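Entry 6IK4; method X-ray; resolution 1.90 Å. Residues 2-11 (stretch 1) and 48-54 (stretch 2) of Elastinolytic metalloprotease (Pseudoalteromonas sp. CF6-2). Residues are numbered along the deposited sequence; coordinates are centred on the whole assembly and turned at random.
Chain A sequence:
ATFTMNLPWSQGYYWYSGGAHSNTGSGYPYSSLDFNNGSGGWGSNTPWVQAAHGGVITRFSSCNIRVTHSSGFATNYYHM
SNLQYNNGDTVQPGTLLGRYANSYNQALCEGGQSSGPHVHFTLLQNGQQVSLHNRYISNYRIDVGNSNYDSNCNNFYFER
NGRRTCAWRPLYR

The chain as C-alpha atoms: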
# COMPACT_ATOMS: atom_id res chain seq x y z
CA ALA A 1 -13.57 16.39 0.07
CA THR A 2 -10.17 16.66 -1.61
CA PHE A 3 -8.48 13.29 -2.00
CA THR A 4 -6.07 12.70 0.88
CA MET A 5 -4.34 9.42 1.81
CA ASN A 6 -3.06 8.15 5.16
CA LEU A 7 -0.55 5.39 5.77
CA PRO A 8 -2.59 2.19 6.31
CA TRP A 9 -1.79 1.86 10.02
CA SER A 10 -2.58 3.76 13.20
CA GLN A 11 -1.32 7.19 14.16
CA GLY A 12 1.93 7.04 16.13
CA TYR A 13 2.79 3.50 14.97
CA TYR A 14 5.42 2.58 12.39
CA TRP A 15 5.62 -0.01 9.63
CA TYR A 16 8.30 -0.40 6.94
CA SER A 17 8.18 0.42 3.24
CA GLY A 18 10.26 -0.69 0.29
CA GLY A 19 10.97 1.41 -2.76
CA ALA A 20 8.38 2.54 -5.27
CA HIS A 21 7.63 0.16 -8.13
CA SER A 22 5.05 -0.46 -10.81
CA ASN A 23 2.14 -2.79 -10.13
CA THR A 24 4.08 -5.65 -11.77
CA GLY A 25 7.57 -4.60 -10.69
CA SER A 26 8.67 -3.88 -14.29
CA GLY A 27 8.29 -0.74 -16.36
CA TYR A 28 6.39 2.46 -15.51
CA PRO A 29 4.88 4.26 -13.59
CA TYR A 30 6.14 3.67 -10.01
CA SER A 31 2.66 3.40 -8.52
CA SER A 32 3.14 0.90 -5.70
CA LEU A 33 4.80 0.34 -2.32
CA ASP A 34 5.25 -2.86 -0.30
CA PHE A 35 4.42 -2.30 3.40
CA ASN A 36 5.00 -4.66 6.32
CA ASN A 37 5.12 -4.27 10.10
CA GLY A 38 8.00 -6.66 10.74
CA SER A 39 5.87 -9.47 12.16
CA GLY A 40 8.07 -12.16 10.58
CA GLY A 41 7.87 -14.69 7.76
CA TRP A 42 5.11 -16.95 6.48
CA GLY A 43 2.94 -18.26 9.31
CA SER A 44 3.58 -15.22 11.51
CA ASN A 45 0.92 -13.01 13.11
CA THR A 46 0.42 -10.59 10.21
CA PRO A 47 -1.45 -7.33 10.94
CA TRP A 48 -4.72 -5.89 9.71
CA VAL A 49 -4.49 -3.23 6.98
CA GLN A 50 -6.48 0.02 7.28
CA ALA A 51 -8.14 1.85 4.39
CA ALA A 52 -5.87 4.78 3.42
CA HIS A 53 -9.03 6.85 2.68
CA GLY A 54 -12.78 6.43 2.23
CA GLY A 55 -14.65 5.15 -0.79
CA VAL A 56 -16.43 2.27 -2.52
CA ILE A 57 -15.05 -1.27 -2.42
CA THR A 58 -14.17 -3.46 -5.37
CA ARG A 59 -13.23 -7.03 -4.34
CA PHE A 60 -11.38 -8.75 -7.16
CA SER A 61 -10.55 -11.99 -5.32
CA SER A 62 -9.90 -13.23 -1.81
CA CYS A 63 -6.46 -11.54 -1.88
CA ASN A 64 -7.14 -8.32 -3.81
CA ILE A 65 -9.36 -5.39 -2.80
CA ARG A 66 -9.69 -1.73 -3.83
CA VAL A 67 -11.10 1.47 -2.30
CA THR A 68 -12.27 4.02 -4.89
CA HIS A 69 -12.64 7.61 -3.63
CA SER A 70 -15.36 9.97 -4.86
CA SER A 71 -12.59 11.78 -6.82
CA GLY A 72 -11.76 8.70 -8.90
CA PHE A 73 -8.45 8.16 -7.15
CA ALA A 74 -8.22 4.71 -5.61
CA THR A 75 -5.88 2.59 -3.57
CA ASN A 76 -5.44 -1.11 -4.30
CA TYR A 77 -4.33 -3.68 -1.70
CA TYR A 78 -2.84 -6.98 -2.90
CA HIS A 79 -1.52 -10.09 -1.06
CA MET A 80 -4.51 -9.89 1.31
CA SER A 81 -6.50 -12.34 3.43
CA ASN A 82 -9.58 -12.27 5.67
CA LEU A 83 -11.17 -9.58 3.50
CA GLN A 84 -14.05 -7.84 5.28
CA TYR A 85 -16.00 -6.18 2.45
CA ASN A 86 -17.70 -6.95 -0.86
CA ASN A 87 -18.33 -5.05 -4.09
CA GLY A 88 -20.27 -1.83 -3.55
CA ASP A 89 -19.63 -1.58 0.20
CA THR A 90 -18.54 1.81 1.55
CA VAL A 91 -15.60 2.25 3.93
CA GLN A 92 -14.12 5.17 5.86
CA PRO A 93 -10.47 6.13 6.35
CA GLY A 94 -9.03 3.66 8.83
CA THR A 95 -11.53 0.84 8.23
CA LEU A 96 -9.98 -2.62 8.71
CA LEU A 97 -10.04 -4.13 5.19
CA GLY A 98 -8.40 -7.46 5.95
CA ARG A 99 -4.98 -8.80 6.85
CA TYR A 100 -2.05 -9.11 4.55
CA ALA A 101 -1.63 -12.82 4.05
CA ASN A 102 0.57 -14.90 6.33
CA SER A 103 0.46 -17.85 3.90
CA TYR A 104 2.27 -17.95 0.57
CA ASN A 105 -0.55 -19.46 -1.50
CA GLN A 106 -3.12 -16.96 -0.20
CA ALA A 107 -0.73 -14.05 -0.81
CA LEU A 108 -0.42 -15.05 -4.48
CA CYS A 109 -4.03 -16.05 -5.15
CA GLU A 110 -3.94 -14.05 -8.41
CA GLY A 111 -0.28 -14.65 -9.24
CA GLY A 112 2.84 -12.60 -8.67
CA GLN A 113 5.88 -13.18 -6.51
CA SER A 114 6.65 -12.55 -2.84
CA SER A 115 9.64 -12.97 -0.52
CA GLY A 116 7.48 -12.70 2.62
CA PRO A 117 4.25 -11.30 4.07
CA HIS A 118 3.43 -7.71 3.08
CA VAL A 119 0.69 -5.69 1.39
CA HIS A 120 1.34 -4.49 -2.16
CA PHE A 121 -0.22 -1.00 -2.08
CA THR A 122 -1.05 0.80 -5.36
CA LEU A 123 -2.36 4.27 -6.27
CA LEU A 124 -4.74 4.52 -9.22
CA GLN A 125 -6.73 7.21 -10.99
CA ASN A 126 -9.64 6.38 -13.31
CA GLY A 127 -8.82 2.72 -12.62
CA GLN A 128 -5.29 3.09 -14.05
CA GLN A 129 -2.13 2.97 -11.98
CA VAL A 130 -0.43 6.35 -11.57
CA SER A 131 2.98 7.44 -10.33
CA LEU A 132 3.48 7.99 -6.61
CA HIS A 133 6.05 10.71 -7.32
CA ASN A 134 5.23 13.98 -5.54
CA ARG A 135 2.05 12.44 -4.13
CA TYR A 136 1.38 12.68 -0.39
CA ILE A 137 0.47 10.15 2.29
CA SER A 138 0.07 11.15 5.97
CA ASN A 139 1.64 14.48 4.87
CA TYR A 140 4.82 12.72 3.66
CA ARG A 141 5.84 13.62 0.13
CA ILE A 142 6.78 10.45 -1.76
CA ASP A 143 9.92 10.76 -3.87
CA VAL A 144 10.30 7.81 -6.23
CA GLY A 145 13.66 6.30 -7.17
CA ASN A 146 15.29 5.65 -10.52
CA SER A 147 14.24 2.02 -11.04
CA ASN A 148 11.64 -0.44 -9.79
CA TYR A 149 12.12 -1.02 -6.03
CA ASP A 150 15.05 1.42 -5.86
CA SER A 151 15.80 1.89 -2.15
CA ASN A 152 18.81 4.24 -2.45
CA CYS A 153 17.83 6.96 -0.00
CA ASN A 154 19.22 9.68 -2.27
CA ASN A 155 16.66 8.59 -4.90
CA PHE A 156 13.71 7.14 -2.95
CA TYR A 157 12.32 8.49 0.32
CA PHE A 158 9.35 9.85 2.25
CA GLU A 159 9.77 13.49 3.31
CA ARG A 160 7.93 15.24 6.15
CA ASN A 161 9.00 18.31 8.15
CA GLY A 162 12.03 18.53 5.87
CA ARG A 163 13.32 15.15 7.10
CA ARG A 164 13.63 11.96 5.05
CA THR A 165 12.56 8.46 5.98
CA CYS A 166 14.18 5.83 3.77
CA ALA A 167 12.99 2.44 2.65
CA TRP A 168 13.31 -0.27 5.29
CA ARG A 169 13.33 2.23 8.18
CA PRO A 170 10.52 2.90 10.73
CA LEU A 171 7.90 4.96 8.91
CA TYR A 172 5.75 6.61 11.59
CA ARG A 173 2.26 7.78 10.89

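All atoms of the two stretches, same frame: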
# COMPACT_ATOMS: atom_id res chain seq x y z
N THR A 2 -11.35 16.88 -0.79
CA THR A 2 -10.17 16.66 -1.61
C THR A 2 -9.54 15.33 -1.23
O THR A 2 -9.45 14.98 -0.06
CB THR A 2 -9.17 17.81 -1.42
OG1 THR A 2 -9.77 19.03 -1.88
CG2 THR A 2 -7.91 17.57 -2.21
N PHE A 3 -9.13 14.57 -2.24
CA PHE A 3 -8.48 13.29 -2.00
C PHE A 3 -7.25 13.46 -1.12
O PHE A 3 -6.34 14.23 -1.46
CB PHE A 3 -8.09 12.65 -3.32
CG PHE A 3 -7.45 11.30 -3.16
CD1 PHE A 3 -8.18 10.24 -2.65
CD2 PHE A 3 -6.14 11.10 -3.54
CE1 PHE A 3 -7.60 8.99 -2.51
CE2 PHE A 3 -5.55 9.85 -3.41
CZ PHE A 3 -6.28 8.80 -2.89
N THR A 4 -7.20 12.73 -0.02
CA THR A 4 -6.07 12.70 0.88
C THR A 4 -5.90 11.26 1.35
O THR A 4 -6.89 10.59 1.64
CB THR A 4 -6.31 13.62 2.09
OG1 THR A 4 -6.61 14.94 1.62
CG2 THR A 4 -5.08 13.68 2.96
N MET A 5 -4.65 10.78 1.40
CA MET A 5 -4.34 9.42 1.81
C MET A 5 -3.61 9.43 3.14
O MET A 5 -2.79 10.31 3.39
CB MET A 5 -3.40 8.71 0.82
CG MET A 5 -3.79 8.69 -0.61
SD MET A 5 -2.72 7.48 -1.39
CE MET A 5 -1.27 8.43 -1.82
N ASN A 6 -3.86 8.41 3.96
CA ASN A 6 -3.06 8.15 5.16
C ASN A 6 -2.34 6.82 5.01
O ASN A 6 -2.81 5.92 4.31
CB ASN A 6 -3.91 8.10 6.42
CG ASN A 6 -4.83 9.30 6.57
OD1 ASN A 6 -4.38 10.44 6.54
ND2 ASN A 6 -6.13 9.04 6.72
N LEU A 7 -1.20 6.69 5.69
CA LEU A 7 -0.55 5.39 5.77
C LEU A 7 -1.51 4.39 6.39
O LEU A 7 -2.25 4.73 7.32
CB LEU A 7 0.73 5.47 6.61
CG LEU A 7 1.81 6.36 5.99
CD1 LEU A 7 2.85 6.73 7.05
CD2 LEU A 7 2.47 5.66 4.81
N PRO A 8 -1.54 3.14 5.89
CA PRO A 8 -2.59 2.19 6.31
C PRO A 8 -2.35 1.53 7.66
O PRO A 8 -2.60 0.33 7.83
CB PRO A 8 -2.58 1.16 5.17
CG PRO A 8 -1.15 1.17 4.68
CD PRO A 8 -0.72 2.62 4.78
N TRP A 9 -1.92 2.32 8.64
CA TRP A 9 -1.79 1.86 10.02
C TRP A 9 -2.06 3.05 10.94
O TRP A 9 -2.29 4.18 10.49
CB TRP A 9 -0.43 1.22 10.28
CG TRP A 9 0.78 2.04 9.91
CD1 TRP A 9 1.45 2.93 10.70
CD2 TRP A 9 1.50 1.98 8.67
NE1 TRP A 9 2.52 3.46 10.01
CE2 TRP A 9 2.58 2.89 8.77
CE3 TRP A 9 1.33 1.27 7.47
CZ2 TRP A 9 3.48 3.10 7.71
CZ3 TRP A 9 2.24 1.46 6.43
CH2 TRP A 9 3.29 2.38 6.56
N SER A 10 -2.07 2.79 12.24
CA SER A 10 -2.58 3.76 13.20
C SER A 10 -1.59 4.88 13.46
O SER A 10 -0.37 4.70 13.37
CB SER A 10 -2.95 3.06 14.51
OG SER A 10 -4.06 2.21 14.29
N GLN A 11 -2.13 6.04 13.81
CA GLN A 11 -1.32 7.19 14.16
C GLN A 11 -0.35 6.86 15.29
O GLN A 11 -0.72 6.20 16.27
CB GLN A 11 -2.24 8.35 14.55
CG GLN A 11 -1.57 9.43 15.38
CD GLN A 11 -0.80 10.41 14.53
OE1 GLN A 11 -1.11 10.58 13.34
NE2 GLN A 11 0.21 11.04 15.12
N TRP A 48 -3.63 -6.40 10.53
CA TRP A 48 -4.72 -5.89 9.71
C TRP A 48 -4.28 -4.60 9.03
O TRP A 48 -3.46 -3.83 9.56
CB TRP A 48 -5.97 -5.64 10.57
CG TRP A 48 -6.51 -6.92 11.15
CD1 TRP A 48 -6.08 -7.56 12.27
CD2 TRP A 48 -7.56 -7.74 10.61
NE1 TRP A 48 -6.79 -8.72 12.47
CE2 TRP A 48 -7.71 -8.85 11.47
CE3 TRP A 48 -8.39 -7.64 9.48
CZ2 TRP A 48 -8.66 -9.85 11.24
CZ3 TRP A 48 -9.33 -8.64 9.25
CH2 TRP A 48 -9.46 -9.73 10.13
N VAL A 49 -4.83 -4.37 7.83
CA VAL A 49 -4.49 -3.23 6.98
C VAL A 49 -5.68 -2.28 6.98
O VAL A 49 -6.82 -2.71 6.76
CB VAL A 49 -4.16 -3.69 5.55
CG1 VAL A 49 -3.78 -2.51 4.66
CG2 VAL A 49 -3.02 -4.72 5.55
N GLN A 50 -5.43 -0.99 7.22
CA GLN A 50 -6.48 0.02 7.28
C GLN A 50 -6.65 0.70 5.93
O GLN A 50 -5.67 0.93 5.21
CB GLN A 50 -6.17 1.08 8.34
CG GLN A 50 -6.08 0.54 9.76
CD GLN A 50 -5.57 1.56 10.75
OE1 GLN A 50 -5.57 2.77 10.47
NE2 GLN A 50 -5.11 1.09 11.90
N ALA A 51 -7.89 1.05 5.59
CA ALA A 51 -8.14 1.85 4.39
C ALA A 51 -7.42 3.20 4.50
O ALA A 51 -7.58 3.92 5.49
CB ALA A 51 -9.64 2.08 4.20
N ALA A 52 -6.63 3.53 3.47
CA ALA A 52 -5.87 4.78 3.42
C ALA A 52 -6.78 6.00 3.28
O ALA A 52 -6.31 7.12 3.51
CB ALA A 52 -4.87 4.75 2.26
N HIS A 53 -8.04 5.80 2.92
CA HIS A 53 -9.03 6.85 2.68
C HIS A 53 -10.38 6.17 2.54
O HIS A 53 -10.47 4.94 2.52
CB HIS A 53 -8.69 7.63 1.41
CG HIS A 53 -8.62 6.76 0.19
ND1 HIS A 53 -9.74 6.38 -0.52
CD2 HIS A 53 -7.57 6.14 -0.38
CE1 HIS A 53 -9.37 5.58 -1.51
NE2 HIS A 53 -8.06 5.41 -1.44
N GLY A 54 -11.44 6.98 2.41
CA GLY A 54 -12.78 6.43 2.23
C GLY A 54 -13.14 6.19 0.77
O GLY A 54 -12.49 6.69 -0.15
O HOH W 1 -6.68 6.09 7.01
O HOH W 2 -4.89 4.25 8.28
O HOH W 3 -3.12 -1.41 10.16

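The two stretches run in roughly opposing directions, with end-to-end vectors 147° apart. Residues 48-50 form a strand. Residues 2-11 adopt no regular helix or strand, although much of the segment is extended. The stretches come nearest at two points of register: the CA atoms of Asn6 and Ala52 lie 4.7 Å apart, and those of Pro8 and Gln50 lie 4.6 Å apart.

Each point carries one backbone hydrogen bond. Asn6 N donates to Ala52 O at 2.8 Å, with an angle of 162° at the hydrogen. Gln50 N donates to Pro8 O at 3.2 Å and 168°. The donor therefore comes from stretch 1 in the first bond and from stretch 2 in the second. Pro8 has no amide hydrogen, so it cannot donate in return to Gln50 O. Instead, Pro8 CB packs 3.1 Å from Gln50 O. Ala52 O also receives a CA-H...O contact from Met5, with Met5 CA 3.5 Å from Ala52 O.

Waters extend the pairing. Water 1 accepts from Asn6 ND2 at 3.0 Å and donates to Ala51 O at 2.8 Å, so it links a side chain to the opposing backbone. Water 3 donates to Pro8 O at 3.0 Å and to Trp48 O at 2.5 Å. Pro8 O is thus held by both the backbone N of Gln50 and a water. Water 2 sits between Leu7 O, at 2.8 Å, and Gln50 OE1, at 2.7 Å.

Gln50 points its CA-to-CB bond toward stretch 1 and has the largest covered area of the residues here. Its chi1 is m and its chi2 is t, an extended arrangement that carries the amide to Ser10. Gln50 NE2 donates to Ser10 OG at 2.8 Å and 156°. The same residue therefore binds stretch 1 through both its backbone and its side chain.

Apolar contacts are modest. Pro8 CB lies 3.9 Å from Val49 CG1. Met5 CB lies 4.5 Å from Ala52 CB, but the end of the Met5 side chain leads away from stretch 2.

Phe3 and His53 form an edge-to-face aromatic pair. The edge of Phe3 meets the face of His53, with ring centroids 5.0 Å apart and planes at 71°. The closest atoms are Phe3 CE1 and His53 CD2, at 3.6 Å. His53 ND1 donates to Gly54 O at 2.8 Å, and His53 NE2 is hydrogen-bonded elsewhere in the structure. Both ring nitrogens are thus engaged while Phe3 covers one face.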